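Local coordinates for putative cellulase CEL6 (Mycobacterium tuberculosis, PDB 1UP3), which probably hydrolyses internal beta-1,4-glucosidic bonds of cellulose as a family 6 glycoside hydrolase of the endoglucanase type, at residues A[59-64]-A[69-74]; A[120-125]-A[138-143]; A[30-35]-A[278-283]. All coordinates share one frame; numbering follows the deposited sequence.

Contact 1: A[59-64]-A[69-74]; sequences RYTGAA and AMPVLT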
ATOM      1  N   ARG A  59     -14.696 -12.444  -0.748  1.00  7.20           N
ATOM      2  CA  ARG A  59     -15.754 -11.631  -0.136  1.00  7.61           C
ATOM      3  C   ARG A  59     -15.518 -10.167  -0.467  1.00  7.01           C
ATOM      4  O   ARG A  59     -16.423  -9.453  -0.882  1.00  7.62           O
ATOM      5  CB  ARG A  59     -15.748 -11.825   1.394  1.00  8.32           C
ATOM      6  CG  ARG A  59     -16.746 -11.024   2.152  1.00 11.82           C
ATOM      7  CD  ARG A  59     -16.635 -11.265   3.649  1.00 12.82           C
ATOM      8  NE  ARG A  59     -17.611 -10.490   4.386  1.00 15.71           N
ATOM      9  CZ  ARG A  59     -17.436  -9.228   4.725  1.00 20.23           C
ATOM     10  NH1 ARG A  59     -16.320  -8.597   4.408  1.00 20.19           N
ATOM     11  NH2 ARG A  59     -18.377  -8.589   5.394  1.00 21.13           N
ATOM     12  N   TYR A  60     -14.289  -9.712  -0.274  1.00  7.72           N
ATOM     13  CA  TYR A  60     -13.983  -8.286  -0.460  1.00  7.11           C
ATOM     14  C   TYR A  60     -14.087  -7.880  -1.936  1.00  7.64           C
ATOM     15  O   TYR A  60     -14.716  -6.840  -2.263  1.00  7.25           O
ATOM     16  CB  TYR A  60     -12.590  -7.966   0.100  1.00  7.59           C
ATOM     17  CG  TYR A  60     -12.362  -6.475   0.269  1.00  8.20           C
ATOM     18  CD1 TYR A  60     -12.727  -5.827   1.453  1.00 11.79           C
ATOM     19  CD2 TYR A  60     -11.709  -5.740  -0.684  1.00 10.53           C
ATOM     20  CE1 TYR A  60     -12.508  -4.485   1.620  1.00 10.59           C
ATOM     21  CE2 TYR A  60     -11.481  -4.376  -0.509  1.00  8.99           C
ATOM     22  CZ  TYR A  60     -11.893  -3.768   0.636  1.00 12.14           C
ATOM     23  OH  TYR A  60     -11.650  -2.416   0.852  1.00 12.83           O
ATOM     24  N   THR A  61     -13.529  -8.686  -2.824  1.00  6.95           N
ATOM     25  CA  THR A  61     -13.562  -8.350  -4.252  1.00  7.71           C
ATOM     26  C   THR A  61     -14.996  -8.457  -4.797  1.00  7.98           C
ATOM     27  O   THR A  61     -15.435  -7.678  -5.639  1.00  7.35           O
ATOM     28  CB  THR A  61     -12.597  -9.161  -5.099  1.00  9.23           C
ATOM     29  OG1 THR A  61     -12.893 -10.543  -5.028  1.00 12.34           O
ATOM     30  CG2 THR A  61     -11.172  -9.027  -4.596  1.00  9.96           C
ATOM     31  N   GLY A  62     -15.737  -9.419  -4.287  1.00  7.55           N
ATOM     32  CA  GLY A  62     -17.132  -9.568  -4.664  1.00  8.52           C
ATOM     33  C   GLY A  62     -17.998  -8.415  -4.167  1.00  6.36           C
ATOM     34  O   GLY A  62     -18.911  -7.969  -4.884  1.00  6.62           O
ATOM     35  N   ALA A  63     -17.725  -7.907  -2.957  1.00  5.93           N
ATOM     36  CA  ALA A  63     -18.444  -6.753  -2.440  1.00  6.85           C
ATOM     37  C   ALA A  63     -18.148  -5.508  -3.264  1.00  6.82           C
ATOM     38  O   ALA A  63     -19.040  -4.715  -3.558  1.00  6.84           O
ATOM     39  CB  ALA A  63     -18.098  -6.498  -0.978  1.00  7.19           C
ATOM     40  N   ALA A  64     -16.892  -5.364  -3.660  1.00  6.03           N
ATOM     41  CA  ALA A  64     -16.507  -4.219  -4.467  1.00  5.87           C
ATOM     42  C   ALA A  64     -17.212  -4.274  -5.818  1.00  6.07           C
ATOM     43  O   ALA A  64     -17.768  -3.276  -6.279  1.00  6.39           O
ATOM     44  CB  ALA A  64     -15.009  -4.183  -4.616  1.00  5.25           C
ATOM     45  N   ALA A  69     -17.305  -1.035  -8.191  1.00  6.61           N
ATOM     46  CA  ALA A  69     -16.081  -0.364  -7.794  1.00  6.28           C
ATOM     47  C   ALA A  69     -14.850  -1.267  -7.832  1.00  5.56           C
ATOM     48  O   ALA A  69     -14.968  -2.500  -7.729  1.00  7.13           O
ATOM     49  CB  ALA A  69     -16.222   0.205  -6.369  1.00  6.40           C
ATOM     50  N   MET A  70     -13.665  -0.647  -7.935  1.00  5.26           N
ATOM     51  CA  MET A  70     -12.384  -1.359  -7.953  1.00  5.59           C
ATOM     52  C   MET A  70     -11.839  -1.491  -6.524  1.00  5.27           C
ATOM     53  O   MET A  70     -11.540  -0.486  -5.904  1.00  6.17           O
ATOM     54  CB  MET A  70     -11.356  -0.597  -8.812  1.00  6.35           C
ATOM     55  CG  MET A  70      -9.953  -1.166  -8.795  1.00  7.84           C
ATOM     56  SD  MET A  70      -9.780  -2.785  -9.440  1.00  8.49           S
ATOM     57  CE  MET A  70      -9.746  -2.503 -11.148  1.00 11.87           C
ATOM     58  N   PRO A  71     -11.691  -2.723  -6.037  1.00  5.21           N
ATOM     59  CA  PRO A  71     -11.089  -2.931  -4.716  1.00  5.53           C
ATOM     60  C   PRO A  71      -9.580  -2.784  -4.806  1.00  5.95           C
ATOM     61  O   PRO A  71      -8.991  -3.182  -5.796  1.00  6.33           O
ATOM     62  CB  PRO A  71     -11.484  -4.360  -4.377  1.00  5.67           C
ATOM     63  CG  PRO A  71     -11.539  -5.012  -5.652  1.00  5.19           C
ATOM     64  CD  PRO A  71     -12.036  -4.008  -6.673  1.00  5.19           C
ATOM     65  N   VAL A  72      -8.985  -2.271  -3.744  1.00  5.44           N
ATOM     66  CA  VAL A  72      -7.521  -2.170  -3.620  1.00  6.19           C
ATOM     67  C   VAL A  72      -7.130  -2.941  -2.375  1.00  5.65           C
ATOM     68  O   VAL A  72      -7.661  -2.675  -1.264  1.00  6.10           O
ATOM     69  CB  VAL A  72      -7.033  -0.711  -3.498  1.00  6.75           C
ATOM     70  CG1 VAL A  72      -5.542  -0.667  -3.511  1.00  7.32           C
ATOM     71  CG2 VAL A  72      -7.631   0.198  -4.624  1.00  7.68           C
ATOM     72  N   LEU A  73      -6.273  -3.946  -2.574  1.00  5.95           N
ATOM     73  CA  LEU A  73      -5.802  -4.827  -1.520  1.00  6.94           C
ATOM     74  C   LEU A  73      -4.291  -4.622  -1.391  1.00  7.13           C
ATOM     75  O   LEU A  73      -3.593  -4.546  -2.404  1.00  7.71           O
ATOM     76  CB  LEU A  73      -6.112  -6.285  -1.842  1.00  9.45           C
ATOM     77  CG  LEU A  73      -7.633  -6.527  -1.823  1.00 14.29           C
ATOM     78  CD1 LEU A  73      -7.980  -7.460  -2.909  1.00 23.55           C
ATOM     79  CD2 LEU A  73      -8.079  -7.081  -0.509  1.00 19.72           C
ATOM     80  N   THR A  74      -3.811  -4.570  -0.154  1.00  5.44           N
ATOM     81  CA  THR A  74      -2.385  -4.493   0.139  1.00  5.43           C
ATOM     82  C   THR A  74      -1.915  -5.757   0.829  1.00  5.40           C
ATOM     83  O   THR A  74      -2.454  -6.113   1.866  1.00  6.27           O
ATOM     84  CB  THR A  74      -2.122  -3.288   0.980  1.00  6.29           C
ATOM     85  OG1 THR A  74      -2.504  -2.116   0.229  1.00  6.89           O
ATOM     86  CG2 THR A  74      -0.602  -3.135   1.272  1.00  5.66           C
TER
HETATM   87  O   HOH W   1     -10.484  -1.062  -1.344  0.60  9.47           O
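Tyr60, Thr61 and Ala64 of segment 59-64 pack on Pro71 and Leu73 of segment 69-74 in the return half of a beta-alpha-beta unit, where helix 50-66 leads back to strand 72-75 of the parallel sheet. The axes of helix 59-64 and strand 72-74 run nearly antiparallel (159°), 10.1 Å apart at their closest.

Most of the contact is apolar. Pro71 sits in the middle: its CB lies 3.5 Å from Ala64 CB and its CG reaches Thr61 CA. Tyr60 holds its CG anti to the backbone N (chi1 -165°), which sends the ring past Pro71 and Leu73 with CD2 and CE2 nearest to them, the approach being oblique; CE2 is 3.9 Å from Pro71 CB. The two methyls of Leu73 divide the helix surface, CD2 meeting Tyr60 CD2 and CD1 meeting Thr61 CG2 at 3.9 Å. Thr61 thus gives the contact its methyl, while its OG1 is bonded to Val57 O within the helix. Beyond the two segments, Tyr60 stacks on Tyr42 of the neighbouring strand and borders a bound polyether molecule, probably from the crystallisation liquor.

Two polar links accompany this packing. Water 1 is in the plane of the Tyr60 ring, 2.8 Å from Tyr60 OH, and accepts from Val72 N. Where the chain turns, Ala69 N donates to Ala64 O over 3.0 Å.

Contact 2: A[120-125]-A[138-143]; sequences DALAMA and DLVRYA. With BGC (beta-D-glucopyranose), chain B.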
ATOM      1  N   ASP A 120       7.504  -1.959   1.376  1.00  6.65           N
ATOM      2  CA  ASP A 120       8.835  -1.923   2.023  1.00  6.86           C
ATOM      3  C   ASP A 120       9.688  -3.133   1.752  1.00  7.38           C
ATOM      4  O   ASP A 120      10.872  -3.081   2.045  1.00  7.73           O
ATOM      5  CB  ASP A 120       8.793  -1.751   3.545  1.00  7.17           C
ATOM      6  CG  ASP A 120       7.969  -0.578   4.019  1.00  8.88           C
ATOM      7  OD1 ASP A 120       7.806   0.417   3.275  1.00  9.38           O
ATOM      8  OD2 ASP A 120       7.474  -0.595   5.183  1.00  9.48           O
ATOM      9  N   ALA A 121       9.144  -4.216   1.193  1.00  6.54           N
ATOM     10  CA  ALA A 121       9.929  -5.465   1.186  1.00  6.44           C
ATOM     11  C   ALA A 121      11.202  -5.338   0.359  1.00  6.71           C
ATOM     12  O   ALA A 121      12.300  -5.705   0.812  1.00  6.82           O
ATOM     13  CB  ALA A 121       9.098  -6.638   0.729  1.00  6.59           C
ATOM     14  N   LEU A 122      11.082  -4.853  -0.859  1.00  6.37           N
ATOM     15  CA  LEU A 122      12.269  -4.712  -1.727  1.00  6.13           C
ATOM     16  C   LEU A 122      13.196  -3.611  -1.197  1.00  6.84           C
ATOM     17  O   LEU A 122      14.417  -3.765  -1.239  1.00  7.78           O
ATOM     18  CB  LEU A 122      11.906  -4.406  -3.166  1.00  7.02           C
ATOM     19  CG  LEU A 122      11.123  -5.494  -3.924  1.00  8.27           C
ATOM     20  CD1 LEU A 122      10.922  -5.083  -5.371  1.00  9.73           C
ATOM     21  CD2 LEU A 122      11.835  -6.815  -3.860  1.00  9.91           C
ATOM     22  N   ALA A 123      12.617  -2.528  -0.693  1.00  6.82           N
ATOM     23  CA  ALA A 123      13.433  -1.361  -0.268  1.00  8.20           C
ATOM     24  C   ALA A 123      14.202  -1.651   1.001  1.00  9.22           C
ATOM     25  O   ALA A 123      15.316  -1.138   1.165  1.00 10.85           O
ATOM     26  CB  ALA A 123      12.562  -0.123  -0.087  1.00  9.11           C
ATOM     27  N   MET A 124      13.622  -2.467   1.892  1.00  8.07           N
ATOM     28  CA  MET A 124      14.202  -2.755   3.209  1.00  9.97           C
ATOM     29  C   MET A 124      15.053  -4.032   3.211  1.00 10.51           C
ATOM     30  O   MET A 124      15.633  -4.380   4.230  1.00 11.01           O
ATOM     31  CB  MET A 124      13.117  -2.836   4.288  1.00 10.61           C
ATOM     32  CG  MET A 124      13.633  -2.459   5.677  1.00 12.26           C
ATOM     33  SD  MET A 124      12.401  -2.758   6.949  1.00 16.14           S
ATOM     34  CE  MET A 124      11.324  -1.552   6.532  1.00 12.80           C
ATOM     35  N   ALA A 125      15.171  -4.684   2.065  1.00  9.33           N
ATOM     36  CA  ALA A 125      15.773  -6.018   1.993  1.00  9.78           C
ATOM     37  C   ALA A 125      17.225  -6.045   2.451  1.00 11.21           C
ATOM     38  O   ALA A 125      17.697  -7.092   2.836  1.00 11.49           O
ATOM     39  CB  ALA A 125      15.626  -6.590   0.625  1.00  9.81           C
ATOM     40  N   ASP A 138      12.805 -13.915  -4.269  1.00  7.12           N
ATOM     41  CA  ASP A 138      12.063 -15.065  -4.796  1.00  8.54           C
ATOM     42  C   ASP A 138      10.598 -15.100  -4.388  1.00  7.39           C
ATOM     43  O   ASP A 138       9.745 -15.472  -5.206  1.00  8.14           O
ATOM     44  CB  ASP A 138      12.735 -16.374  -4.425  1.00  8.77           C
ATOM     45  CG  ASP A 138      14.094 -16.542  -5.059  1.00 14.30           C
ATOM     46  OD1 ASP A 138      14.430 -15.825  -6.036  1.00 18.11           O
ATOM     47  OD2 ASP A 138      14.892 -17.386  -4.612  1.00 20.62           O
ATOM     48  N   LEU A 139      10.296 -14.689  -3.153  1.00  5.80           N
ATOM     49  CA  LEU A 139       8.923 -14.637  -2.668  1.00  6.17           C
ATOM     50  C   LEU A 139       8.113 -13.531  -3.343  1.00  6.75           C
ATOM     51  O   LEU A 139       6.955 -13.742  -3.691  1.00  7.66           O
ATOM     52  CB  LEU A 139       8.918 -14.464  -1.144  1.00  6.73           C
ATOM     53  CG  LEU A 139       9.470 -15.677  -0.398  1.00  5.68           C
ATOM     54  CD1 LEU A 139       9.536 -15.340   1.092  1.00  6.38           C
ATOM     55  CD2 LEU A 139       8.741 -16.933  -0.650  1.00  7.16           C
ATOM     56  N   VAL A 140       8.735 -12.380  -3.579  1.00  7.38           N
ATOM     57  CA  VAL A 140       8.052 -11.318  -4.271  1.00  6.72           C
ATOM     58  C   VAL A 140       7.813 -11.732  -5.722  1.00  7.33           C
ATOM     59  O   VAL A 140       6.753 -11.461  -6.273  1.00  8.16           O
ATOM     60  CB  VAL A 140       8.787  -9.971  -4.133  1.00  6.64           C
ATOM     61  CG1 VAL A 140       8.075  -8.897  -4.967  1.00  7.82           C
ATOM     62  CG2 VAL A 140       8.810  -9.573  -2.658  1.00  7.90           C
ATOM     63  N   ARG A 141       8.812 -12.337  -6.350  1.00  6.88           N
ATOM     64  CA  ARG A 141       8.618 -12.858  -7.698  1.00  7.27           C
ATOM     65  C   ARG A 141       7.495 -13.908  -7.759  1.00  7.72           C
ATOM     66  O   ARG A 141       6.692 -13.926  -8.714  1.00  7.61           O
ATOM     67  CB  ARG A 141       9.934 -13.445  -8.240  1.00  8.02           C
ATOM     68  CG  ARG A 141       9.807 -13.824  -9.725  1.00 10.08           C
ATOM     69  CD  ARG A 141      11.081 -14.426 -10.353  1.00 16.48           C
ATOM     70  NE  ARG A 141      12.252 -14.020  -9.642  1.00 24.21           N
ATOM     71  CZ  ARG A 141      13.041 -14.746  -8.852  1.00 29.50           C
ATOM     72  NH1 ARG A 141      12.901 -16.067  -8.695  1.00 32.28           N
ATOM     73  NH2 ARG A 141      14.033 -14.094  -8.228  1.00 31.05           N
ATOM     74  N   TYR A 142       7.413 -14.764  -6.745  1.00  7.84           N
ATOM     75  CA  TYR A 142       6.358 -15.761  -6.657  1.00  7.97           C
ATOM     76  C   TYR A 142       4.973 -15.083  -6.614  1.00  7.45           C
ATOM     77  O   TYR A 142       4.048 -15.481  -7.312  1.00  7.84           O
ATOM     78  CB  TYR A 142       6.555 -16.646  -5.429  1.00  9.13           C
ATOM     79  CG  TYR A 142       5.575 -17.808  -5.396  1.00  8.32           C
ATOM     80  CD1 TYR A 142       5.810 -18.939  -6.124  1.00 12.18           C
ATOM     81  CD2 TYR A 142       4.379 -17.719  -4.679  1.00  8.59           C
ATOM     82  CE1 TYR A 142       4.906 -19.995  -6.147  1.00 14.40           C
ATOM     83  CE2 TYR A 142       3.463 -18.784  -4.683  1.00  9.58           C
ATOM     84  CZ  TYR A 142       3.740 -19.908  -5.452  1.00 13.62           C
ATOM     85  OH  TYR A 142       2.875 -21.001  -5.508  1.00 14.05           O
ATOM     86  N   ALA A 143       4.862 -14.022  -5.816  1.00  7.23           N
ATOM     87  CA  ALA A 143       3.630 -13.256  -5.764  1.00  7.10           C
ATOM     88  C   ALA A 143       3.246 -12.695  -7.125  1.00  7.87           C
ATOM     89  O   ALA A 143       2.112 -12.804  -7.538  1.00  7.61           O
ATOM     90  CB  ALA A 143       3.743 -12.153  -4.738  1.00  8.08           C
TER
HETATM   91  C2  BGC B   4       9.872   2.131   8.040  1.00 10.07           C
HETATM   92  C3  BGC B   4       8.600   1.389   7.656  1.00 10.22           C
HETATM   93  C4  BGC B   4       7.633   2.322   6.927  1.00  8.66           C
HETATM   94  C5  BGC B   4       8.391   3.015   5.774  1.00  6.00           C
HETATM   95  C6  BGC B   4       7.529   4.089   5.098  1.00  6.77           C
HETATM   96  C1  BGC B   4      10.484   2.796   6.802  1.00  9.85           C
HETATM   97  O2  BGC B   4      10.805   1.261   8.708  1.00 13.03           O
HETATM   98  O3  BGC B   4       7.974   0.797   8.783  1.00 10.65           O
HETATM   99  O4  BGC B   4       6.496   1.627   6.403  1.00  9.94           O
HETATM  100  O5  BGC B   4       9.554   3.684   6.234  1.00  8.49           O
HETATM  101  O6  BGC B   4       8.211   4.656   3.995  1.00  7.16           O
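Leu122 and Ala121 both meet a single methyl of Val140, CG2, where a short, weakly bonded helical turn at about 121-124 packs against helix 130-147 in the distorted parallel beta/alpha barrel of family 6 glycoside hydrolases. Segment 120-125 follows strand 113-117 of the parallel sheet, and one of its sides looks onto the glycan site.

Val140 points toward the helical turn and presents CG2 to both partners. Ala121 CB also points across, but stays 4.5 Å from Val140 CG2. Leu122 leaves its backbone at a slant and reaches in with its end: CG is anti to the carbonyl carbon (chi1 -64°), and CD2, the branch turned off the extended line, comes 4.3 Å from Val140 CG2. These wide spacings make a light, wholly apolar contact of 95 Å². Phe137 and, from helix 167-176, Met170 and Leu174 also touch Leu122, and the carbonyls of Ala121 and Leu122 are bonded to Arg136 and Arg173, respectively.

Asp120 and Met124 turn to the sugar instead. The extended first two torsions of Met124 and a bend at chi3 (-70°) bring CE 3.6 Å from glucose O2. The backbone N of Asp120 is bonded to Asp158, and Asp82 and Asn191 bind the same glucose. Asp120 uses one carboxylate oxygen for the sugar: glucose O4 donates to Asp120 OD2 at 2.7 Å, while Asp120 OD1 stays 3.6 Å from that hydroxyl.

Contact 3: A[30-35]-A[278-283]; sequences AELTSV and GRFVSQ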
ATOM      1  N   ALA A  30     -16.700  16.333  10.968  1.00 11.33           N
ATOM      2  CA  ALA A  30     -16.507  16.506   9.540  1.00 11.04           C
ATOM      3  C   ALA A  30     -15.235  15.839   9.044  1.00 10.49           C
ATOM      4  O   ALA A  30     -15.204  15.334   7.908  1.00 11.07           O
ATOM      5  CB  ALA A  30     -16.465  18.014   9.197  1.00 11.92           C
ATOM      6  N   GLU A  31     -14.198  15.868   9.873  1.00 10.37           N
ATOM      7  CA  GLU A  31     -12.905  15.334   9.483  1.00  9.87           C
ATOM      8  C   GLU A  31     -12.978  13.816   9.388  1.00  9.72           C
ATOM      9  O   GLU A  31     -12.485  13.231   8.426  1.00 10.20           O
ATOM     10  CB  GLU A  31     -11.805  15.717  10.481  1.00 11.21           C
ATOM     11  CG  GLU A  31     -11.475  17.208  10.523  1.00 12.78           C
ATOM     12  CD  GLU A  31     -12.559  18.051  11.217  1.00 20.88           C
ATOM     13  OE1 GLU A  31     -13.110  17.620  12.240  1.00 24.21           O
ATOM     14  OE2 GLU A  31     -12.906  19.163  10.730  1.00 27.58           O
ATOM     15  N   LEU A  32     -13.587  13.169  10.372  1.00  8.61           N
ATOM     16  CA  LEU A  32     -13.705  11.711  10.313  1.00  8.45           C
ATOM     17  C   LEU A  32     -14.604  11.267   9.170  1.00  8.55           C
ATOM     18  O   LEU A  32     -14.320  10.273   8.500  1.00  9.90           O
ATOM     19  CB  LEU A  32     -14.216  11.122  11.616  1.00  8.39           C
ATOM     20  CG  LEU A  32     -13.312  11.168  12.812  1.00  9.41           C
ATOM     21  CD1 LEU A  32     -14.035  10.660  14.034  1.00  9.25           C
ATOM     22  CD2 LEU A  32     -12.078  10.259  12.575  1.00  9.36           C
ATOM     23  N   THR A  33     -15.693  12.005   8.939  1.00  8.13           N
ATOM     24  CA  THR A  33     -16.583  11.655   7.863  1.00  8.62           C
ATOM     25  C   THR A  33     -15.833  11.751   6.513  1.00  8.56           C
ATOM     26  O   THR A  33     -16.011  10.898   5.662  1.00  8.99           O
ATOM     27  CB  THR A  33     -17.791  12.543   7.910  1.00  9.62           C
ATOM     28  OG1 THR A  33     -18.595  12.158   9.044  1.00 10.35           O
ATOM     29  CG2 THR A  33     -18.689  12.333   6.713  1.00 11.16           C
ATOM     30  N   SER A  34     -15.031  12.790   6.327  1.00  8.85           N
ATOM     31  CA  SER A  34     -14.267  12.973   5.079  1.00  9.49           C
ATOM     32  C   SER A  34     -13.349  11.796   4.811  1.00  8.33           C
ATOM     33  O   SER A  34     -13.384  11.202   3.727  1.00  8.30           O
ATOM     34  CB  SER A  34     -13.437  14.245   5.130  1.00  9.17           C
ATOM     35  OG  SER A  34     -12.740  14.422   3.901  1.00 12.72           O
ATOM     36  N   VAL A  35     -12.554  11.446   5.812  1.00  7.44           N
ATOM     37  CA  VAL A  35     -11.635  10.293   5.701  1.00  7.05           C
ATOM     38  C   VAL A  35     -12.404   8.986   5.455  1.00  7.20           C
ATOM     39  O   VAL A  35     -12.036   8.180   4.598  1.00  6.74           O
ATOM     40  CB  VAL A  35     -10.738  10.207   6.981  1.00  7.02           C
ATOM     41  CG1 VAL A  35      -9.949   8.907   7.041  1.00  7.72           C
ATOM     42  CG2 VAL A  35      -9.824  11.447   7.056  1.00  7.83           C
ATOM     43  N   GLY A 278      -0.751   0.063  13.070  1.00  8.99           N
ATOM     44  CA  GLY A 278      -2.007  -0.348  12.479  1.00  9.41           C
ATOM     45  C   GLY A 278      -3.277  -0.042  13.250  1.00 10.22           C
ATOM     46  O   GLY A 278      -4.393  -0.134  12.699  1.00 12.27           O
ATOM     47  N   ARG A 279      -3.128   0.344  14.515  1.00 10.32           N
ATOM     48  CA  ARG A 279      -4.258   0.701  15.344  1.00 10.45           C
ATOM     49  C   ARG A 279      -4.781   2.071  14.901  1.00  9.92           C
ATOM     50  O   ARG A 279      -4.036   3.039  14.797  1.00  9.64           O
ATOM     51  CB  ARG A 279      -3.822   0.770  16.814  1.00 11.82           C
ATOM     52  CG  ARG A 279      -4.708   1.556  17.719  1.00 18.88           C
ATOM     53  CD  ARG A 279      -5.846   0.806  18.401  1.00 27.75           C
ATOM     54  NE  ARG A 279      -5.841  -0.650  18.286  1.00 34.17           N
ATOM     55  CZ  ARG A 279      -5.003  -1.477  18.911  1.00 37.69           C
ATOM     56  NH1 ARG A 279      -4.029  -1.006  19.683  1.00 41.27           N
ATOM     57  NH2 ARG A 279      -5.116  -2.789  18.734  1.00 38.78           N
ATOM     58  N   PHE A 280      -6.086   2.149  14.662  1.00 10.00           N
ATOM     59  CA  PHE A 280      -6.712   3.405  14.284  1.00  9.40           C
ATOM     60  C   PHE A 280      -6.807   4.358  15.462  1.00  9.90           C
ATOM     61  O   PHE A 280      -7.265   3.983  16.551  1.00 11.00           O
ATOM     62  CB  PHE A 280      -8.126   3.172  13.723  1.00  9.87           C
ATOM     63  CG  PHE A 280      -8.746   4.404  13.193  1.00  7.46           C
ATOM     64  CD1 PHE A 280      -8.442   4.876  11.921  1.00  9.15           C
ATOM     65  CD2 PHE A 280      -9.637   5.138  13.962  1.00 10.07           C
ATOM     66  CE1 PHE A 280      -9.019   6.042  11.423  1.00  9.25           C
ATOM     67  CE2 PHE A 280     -10.216   6.324  13.453  1.00 10.52           C
ATOM     68  CZ  PHE A 280      -9.907   6.775  12.210  1.00  9.93           C
ATOM     69  N   VAL A 281      -6.428   5.600  15.230  1.00  8.63           N
ATOM     70  CA  VAL A 281      -6.454   6.651  16.235  1.00  9.40           C
ATOM     71  C   VAL A 281      -7.264   7.798  15.655  1.00  8.19           C
ATOM     72  O   VAL A 281      -6.802   8.507  14.741  1.00  9.09           O
ATOM     73  CB  VAL A 281      -5.036   7.153  16.572  1.00  9.47           C
ATOM     74  CG1 VAL A 281      -5.074   8.186  17.693  1.00 10.82           C
ATOM     75  CG2 VAL A 281      -4.155   6.004  16.938  1.00  9.93           C
ATOM     76  N   SER A 282      -8.471   8.025  16.182  1.00  8.34           N
ATOM     77  CA  SER A 282      -9.307   9.092  15.603  1.00  9.42           C
ATOM     78  C   SER A 282      -8.591  10.434  15.544  1.00  8.34           C
ATOM     79  O   SER A 282      -8.726  11.194  14.577  1.00  9.12           O
ATOM     80  CB  SER A 282     -10.640   9.266  16.355  1.00  9.62           C
ATOM     81  OG  SER A 282     -11.509   8.196  16.074  1.00 14.32           O
ATOM     82  N   GLN A 283      -7.871  10.798  16.607  1.00  7.83           N
ATOM     83  CA  GLN A 283      -7.158  12.062  16.668  1.00  8.07           C
ATOM     84  C   GLN A 283      -6.166  12.210  15.520  1.00  7.94           C
ATOM     85  O   GLN A 283      -5.997  13.289  14.996  1.00  7.71           O
ATOM     86  CB  GLN A 283      -6.420  12.218  18.015  1.00  9.76           C
ATOM     87  CG  GLN A 283      -5.718  13.561  18.145  1.00 12.97           C
ATOM     88  CD  GLN A 283      -6.705  14.642  18.379  1.00 18.86           C
ATOM     89  OE1 GLN A 283      -7.454  14.576  19.361  1.00 26.16           O
ATOM     90  NE2 GLN A 283      -6.795  15.615  17.459  1.00 17.13           N
TER
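Leu32 bridges from helix 30-36 to Phe280 and Ser282, at the point where the chain enters its C-terminal helix 282-291. Its CB points toward segment 278-283, and with chi1 at -69° CG stands anti to the carbonyl carbon, carrying the branch across to that segment. The chain then forks. CD1 reaches the hydroxyl end of Ser282, 4.1 Å from Ser282 OG, in a van der Waals contact. CD2 meets both residues: Ser282 through O (4.0 Å), CB and OG, and Phe280 through CZ (4.1 Å).

Phe280 offers Leu32 the edge of its ring, with the methyl near the ring plane. Its CG is anti to the backbone N (chi1 -174°), and the ring extends toward the helix with CZ leading. Ala17, Ala18 and Ala21 of helix 17-24 and Ala285 of helix 282-291 also touch Phe280, which with Leu32 of helix 30-36 places it among three helices. Ala285 and Ile286, in the first turns of helix 282-291, add further apolar contacts to Leu32.

Between the two segments the bonding is entirely van der Waals, over 124 Å². Val281, at the N-cap position, marks the change from loop to helix just before Ser282. The result is a small contact, buried around Leu32, of helix 30-36 with the loop and first turn leading into the C-terminal helix of the family 6 distorted parallel beta/alpha barrel.

In the fold
Contacts 1 and 2 are buried, and contact 3 is only partly so. The first two follow each other along the chain inside the span closed by contact 3, which brings the C-terminal helix back to the N-terminal region. Contact 1 pairs a helix with a strand of the parallel sheet and combines close apolar packing with a backbone bond and a bridging water. Contact 2 instead joins two helical pieces, contact 3 a helix to a loop and the helix start that follows it, both through a few side chains without polar links across. Contact 2 alone borders the glycan; its centre is about 30 Å from that of contact 3, on the opposite side of the chain's centre. No two contacts touch.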